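Local coordinates for Lin1840 protein (Listeria innocua serovar 6a, PDB 4ZOC), which probably hydrolyses terminal, non-reducing beta-D-glucosyl residues to release beta-D-glucose, with a role in beta-1,2-glucan metabolism, at residues V500-F505 against D520-L525. The protein carries 2 engineered substitutions. Numbering follows the deposited sequence.
Sequences VVITLF and DALLEL
Val500 O is gripped by two backbone donors, Asp520 N at 2.9 Å and Ala521 N at 3.1 Å, both lying in the plane of the carbonyl. Asp520 also answers with its side chain: CG sits beside its own backbone N (chi1 -58°), and OD2 takes Val500 N at 3.0 Å through the anti lone pair, so both polar backbone atoms of Val500 are paired with Asp520 or its neighbour Ala521. Beyond, Ile502 bonds through N and O to Ala521 and Leu523, and Leu504 likewise to Leu523 and Leu525, each straddling its opposite number in the parallel pattern. The two strands belong to a beta-alpha-beta unit, joined through helix 513-517, in the C-terminal domain of this family 3 glycoside hydrolase; strand 459-465 continues the sheet beyond 500-505, strand 376-380 beyond 521-524. On one face Ile502 CG2 lies alongside Leu522 CD1 at 3.8 Å; the other carries Val501 CG2 against Ala521 CB. Just past strand 521-524, Leu525 turns toward the neighbouring strand; its CB sits over the Phe505 ring in a CH-pi contact, 4.0 Å from the centroid, and CD1 reaches Phe505 CZ and Thr503 CB. Glu524, bent at chi2 (68°), brings OE1 to 3.1 Å from Leu504 O, two acceptors that do not bond; Trp526 N donates to OE1 and Asn506 ND2 to OE2.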
loop_
_atom_site.group_PDB
_atom_site.type_symbol
_atom_site.label_atom_id
_atom_site.label_comp_id
_atom_site.label_asym_id
_atom_site.label_seq_id
_atom_site.Cartn_x
_atom_site.Cartn_y
_atom_site.Cartn_z
ATOM N N VAL A 500 -35.693 -2.027 -11.302
ATOM C CA VAL A 500 -35.126 -1.457 -10.072
ATOM C C VAL A 500 -34.096 -0.380 -10.417
ATOM O O VAL A 500 -33.174 -0.630 -11.219
ATOM C CB VAL A 500 -34.443 -2.543 -9.298
ATOM C CG1 VAL A 500 -33.760 -1.984 -8.039
ATOM C CG2 VAL A 500 -35.353 -3.699 -8.983
ATOM N N VAL A 501 -34.245 0.821 -9.842
ATOM C CA VAL A 501 -33.171 1.806 -9.795
ATOM C C VAL A 501 -32.633 1.818 -8.355
ATOM O O VAL A 501 -33.383 1.954 -7.370
ATOM C CB VAL A 501 -33.539 3.201 -10.314
ATOM C CG1 VAL A 501 -34.799 3.741 -9.744
ATOM C CG2 VAL A 501 -32.402 4.182 -10.071
ATOM N N ILE A 502 -31.327 1.656 -8.207
ATOM C CA ILE A 502 -30.679 1.778 -6.904
ATOM C C ILE A 502 -30.149 3.218 -6.779
ATOM O O ILE A 502 -29.396 3.730 -7.674
ATOM C CB ILE A 502 -29.540 0.750 -6.694
ATOM C CG1 ILE A 502 -30.119 -0.635 -6.429
ATOM C CG2 ILE A 502 -28.693 1.089 -5.432
ATOM C CD1 ILE A 502 -29.143 -1.834 -6.445
ATOM N N THR A 503 -30.539 3.897 -5.708
ATOM C CA THR A 503 -30.032 5.241 -5.462
ATOM C C THR A 503 -29.134 5.040 -4.267
ATOM O O THR A 503 -29.585 4.710 -3.234
ATOM C CB THR A 503 -31.178 6.257 -5.123
ATOM O OG1 THR A 503 -31.997 5.684 -4.140
ATOM C CG2 THR A 503 -32.078 6.513 -6.282
ATOM N N LEU A 504 -27.819 5.192 -4.465
ATOM C CA LEU A 504 -26.821 4.924 -3.480
ATOM C C LEU A 504 -26.296 6.180 -2.811
ATOM O O LEU A 504 -25.915 7.137 -3.460
ATOM C CB LEU A 504 -25.663 4.113 -4.113
ATOM C CG LEU A 504 -24.526 3.642 -3.181
ATOM C CD1 LEU A 504 -24.988 2.570 -2.233
ATOM C CD2 LEU A 504 -23.398 3.076 -4.066
ATOM N N PHE A 505 -26.305 6.149 -1.488
ATOM C CA PHE A 505 -25.767 7.272 -0.642
ATOM C C PHE A 505 -24.609 6.783 0.207
ATOM O O PHE A 505 -24.665 5.735 0.887
ATOM C CB PHE A 505 -26.873 7.798 0.227
ATOM C CG PHE A 505 -28.027 8.355 -0.550
ATOM C CD1 PHE A 505 -29.012 7.537 -1.049
ATOM C CD2 PHE A 505 -28.132 9.698 -0.731
ATOM C CE1 PHE A 505 -30.061 8.058 -1.779
ATOM C CE2 PHE A 505 -29.188 10.219 -1.413
ATOM C CZ PHE A 505 -30.155 9.414 -1.954
ATOM N N ASP A 520 -31.442 -2.486 -12.654
ATOM C CA ASP A 520 -31.446 -1.987 -13.988
ATOM C C ASP A 520 -30.781 -0.648 -14.129
ATOM O O ASP A 520 -30.314 -0.315 -15.186
ATOM C CB ASP A 520 -32.897 -1.884 -14.493
ATOM C CG ASP A 520 -33.608 -3.240 -14.438
ATOM O OD1 ASP A 520 -33.243 -4.073 -15.212
ATOM O OD2 ASP A 520 -34.356 -3.580 -13.540
ATOM N N ALA A 521 -30.795 0.150 -13.068
ATOM C CA ALA A 521 -30.124 1.422 -13.005
ATOM C C ALA A 521 -29.511 1.654 -11.666
ATOM O O ALA A 521 -29.913 1.078 -10.619
ATOM C CB ALA A 521 -31.052 2.626 -13.359
ATOM N N LEU A 522 -28.448 2.425 -11.694
ATOM C CA LEU A 522 -27.581 2.648 -10.481
ATOM C C LEU A 522 -27.073 4.090 -10.511
ATOM O O LEU A 522 -26.418 4.517 -11.452
ATOM C CB LEU A 522 -26.387 1.666 -10.405
ATOM C CG LEU A 522 -25.368 1.983 -9.339
ATOM C CD1 LEU A 522 -26.034 1.850 -7.996
ATOM C CD2 LEU A 522 -24.206 0.967 -9.427
ATOM N N LEU A 523 -27.548 4.858 -9.535
ATOM C CA LEU A 523 -27.294 6.301 -9.414
ATOM C C LEU A 523 -26.560 6.595 -8.080
ATOM O O LEU A 523 -27.053 6.314 -6.968
ATOM C CB LEU A 523 -28.612 7.061 -9.498
ATOM C CG LEU A 523 -28.513 8.642 -9.462
ATOM C CD1 LEU A 523 -27.674 9.176 -10.606
ATOM C CD2 LEU A 523 -29.908 9.274 -9.358
ATOM N N GLU A 524 -25.348 7.105 -8.230
ATOM C CA GLU A 524 -24.478 7.437 -7.126
ATOM C C GLU A 524 -24.698 8.877 -6.709
ATOM O O GLU A 524 -24.322 9.817 -7.430
ATOM C CB GLU A 524 -23.025 7.163 -7.536
ATOM C CG GLU A 524 -21.980 7.720 -6.536
ATOM C CD GLU A 524 -21.995 7.016 -5.202
ATOM O OE1 GLU A 524 -22.916 7.337 -4.367
ATOM O OE2 GLU A 524 -21.126 6.140 -5.007
ATOM N N LEU A 525 -25.388 9.042 -5.600
ATOM C CA LEU A 525 -25.729 10.392 -5.065
ATOM C C LEU A 525 -24.729 10.884 -4.074
ATOM O O LEU A 525 -24.825 12.070 -3.694
ATOM C CB LEU A 525 -27.086 10.405 -4.353
ATOM C CG LEU A 525 -28.084 10.309 -5.479
ATOM C CD1 LEU A 525 -29.078 9.209 -5.353
ATOM C CD2 LEU A 525 -28.538 11.526 -6.185
#